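Local coordinates for toxin PAU_02230 (Photorhabdus asymbiotica subsp. asymbiotica ATCC 43949, PDB 6HV6), which is a bacterial toxin, modelled here as a helix-rich region joined to an antiparallel beta sheet with flanking helices, at residues K132-E135 against R136-P140. The protein carries 1 engineered substitution. Sequence-based numbering, arbitrary orientation.
Sequences KKIE and RYISP
R136, Y137 and I138 each give their backbone N-H to the carbonyl four residues back, on K132, K133 and I134, so residues 132-135 and 136-140 form one continuous piece of chain carrying the last two turns of alpha helix 130-138. The bond from R136 N to K132 O is 2.9 Å long, and that from I138 N to I134 O is 3.0 Å; both run nearly in line with the acceptor C=O, whereas Y137 N approaches K133 O tilted 24° from the carbonyl plane. S139 N bonds to R136 O, three residues back, and the S139 psi of 146° is extended.

Two faces of the helix differ sharply. On the inner one, I134 and Y137 are buried between helices 80-93 and 144-176, both touching M154, and the Y137 hydroxyl pairs with that of Y110. I138 extends this apolar side, its CG2 lying 4.4 Å from CG2 of I134. A chi1 of 66° puts I138 CG1 between its own backbone N and carbonyl carbon, 3.4 Å from both E135 O and I134 O. On the outer side, K132 NZ and E135 OE1 make a weak salt bridge, 3.4 Å long, three residues apart. R136, which touches L150 of helix 144-176, bends at chi2 and chi3, its end leading away from residues 132-135, and its guanidinium presents an edge, in plane, to S139 OG. D141 takes both groups, as a salt bridge to NH1 and a hydrogen bond to OG, tying the last turn to the loop beyond. At the root of the R136 side chain, CG packs 3.2 Å from K132 O.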
loop_
_atom_site.group_PDB
_atom_site.type_symbol
_atom_site.label_atom_id
_atom_site.label_comp_id
_atom_site.label_asym_id
_atom_site.label_seq_id
_atom_site.Cartn_x
_atom_site.Cartn_y
_atom_site.Cartn_z
ATOM N N LYS A 132 -9.578 -1.415 27.628
ATOM C CA LYS A 132 -10.157 -0.447 28.553
ATOM C C LYS A 132 -10.130 0.956 27.958
ATOM O O LYS A 132 -11.125 1.686 28.022
ATOM C CB LYS A 132 -9.409 -0.474 29.883
ATOM C CG LYS A 132 -10.124 0.289 30.981
ATOM C CD LYS A 132 -11.567 -0.161 31.068
ATOM C CE LYS A 132 -12.199 0.212 32.391
ATOM N NZ LYS A 132 -13.535 -0.433 32.512
ATOM N N LYS A 133 -8.991 1.354 27.383
ATOM C CA LYS A 133 -8.909 2.636 26.679
ATOM C C LYS A 133 -9.973 2.750 25.590
ATOM O O LYS A 133 -10.588 3.806 25.415
ATOM C CB LYS A 133 -7.514 2.815 26.069
ATOM C CG LYS A 133 -6.374 3.015 27.085
ATOM C CD LYS A 133 -5.116 3.511 26.346
ATOM C CE LYS A 133 -3.991 3.916 27.308
ATOM N NZ LYS A 133 -3.272 2.721 27.859
ATOM N N ILE A 134 -10.189 1.680 24.833
ATOM C CA ILE A 134 -11.219 1.708 23.801
ATOM C C ILE A 134 -12.600 1.855 24.435
ATOM O O ILE A 134 -13.419 2.653 23.978
ATOM C CB ILE A 134 -11.127 0.442 22.924
ATOM C CG1 ILE A 134 -9.812 0.405 22.133
ATOM C CG2 ILE A 134 -12.293 0.380 21.967
ATOM C CD1 ILE A 134 -9.613 -0.931 21.425
ATOM N N GLU A 135 -12.876 1.099 25.508
ATOM C CA GLU A 135 -14.154 1.245 26.203
ATOM C C GLU A 135 -14.381 2.681 26.659
ATOM O O GLU A 135 -15.494 3.203 26.546
ATOM C CB GLU A 135 -14.222 0.321 27.421
ATOM C CG GLU A 135 -14.456 -1.118 27.123
ATOM C CD GLU A 135 -14.568 -1.939 28.401
ATOM O OE1 GLU A 135 -14.697 -1.332 29.489
ATOM O OE2 GLU A 135 -14.516 -3.184 28.311
ATOM N N ARG A 136 -13.353 3.321 27.217
ATOM C CA ARG A 136 -13.503 4.706 27.655
ATOM C C ARG A 136 -13.705 5.635 26.460
ATOM O O ARG A 136 -14.523 6.561 26.514
ATOM C CB ARG A 136 -12.280 5.136 28.471
ATOM C CG ARG A 136 -12.031 4.256 29.700
ATOM C CD ARG A 136 -13.191 4.365 30.696
ATOM N NE ARG A 136 -13.171 5.686 31.311
ATOM C CZ ARG A 136 -14.194 6.534 31.315
ATOM N NH1 ARG A 136 -15.344 6.189 30.763
ATOM N NH2 ARG A 136 -14.064 7.725 31.888
ATOM N N TYR A 137 -13.001 5.379 25.365
ATOM C CA TYR A 137 -13.163 6.216 24.178
ATOM C C TYR A 137 -14.607 6.190 23.700
ATOM O O TYR A 137 -15.198 7.235 23.402
ATOM C CB TYR A 137 -12.230 5.730 23.074
ATOM C CG TYR A 137 -12.277 6.537 21.790
ATOM C CD1 TYR A 137 -13.333 6.405 20.882
ATOM C CD2 TYR A 137 -11.238 7.399 21.465
ATOM C CE1 TYR A 137 -13.348 7.137 19.689
ATOM C CE2 TYR A 137 -11.250 8.128 20.295
ATOM C CZ TYR A 137 -12.298 8.001 19.413
ATOM O OH TYR A 137 -12.273 8.750 18.244
ATOM N N ILE A 138 -15.193 4.993 23.613
ATOM C CA ILE A 138 -16.535 4.891 23.060
ATOM C C ILE A 138 -17.607 5.243 24.075
ATOM O O ILE A 138 -18.771 5.383 23.692
ATOM C CB ILE A 138 -16.785 3.489 22.470
ATOM C CG1 ILE A 138 -16.780 2.412 23.542
ATOM C CG2 ILE A 138 -15.720 3.158 21.432
ATOM C CD1 ILE A 138 -16.982 1.025 22.965
ATOM N N SER A 139 -17.249 5.411 25.347
ATOM C CA SER A 139 -18.249 5.724 26.361
ATOM C C SER A 139 -18.709 7.171 26.208
ATOM O O SER A 139 -17.916 8.045 25.854
ATOM C CB SER A 139 -17.680 5.517 27.766
ATOM O OG SER A 139 -18.595 5.960 28.763
ATOM N N PRO A 140 -19.979 7.462 26.500
ATOM C CA PRO A 140 -20.447 8.844 26.368
ATOM C C PRO A 140 -19.997 9.757 27.495
ATOM O O PRO A 140 -20.196 10.974 27.391
ATOM C CB PRO A 140 -21.976 8.700 26.350
ATOM C CG PRO A 140 -22.239 7.457 27.086
ATOM C CD PRO A 140 -21.074 6.535 26.829
#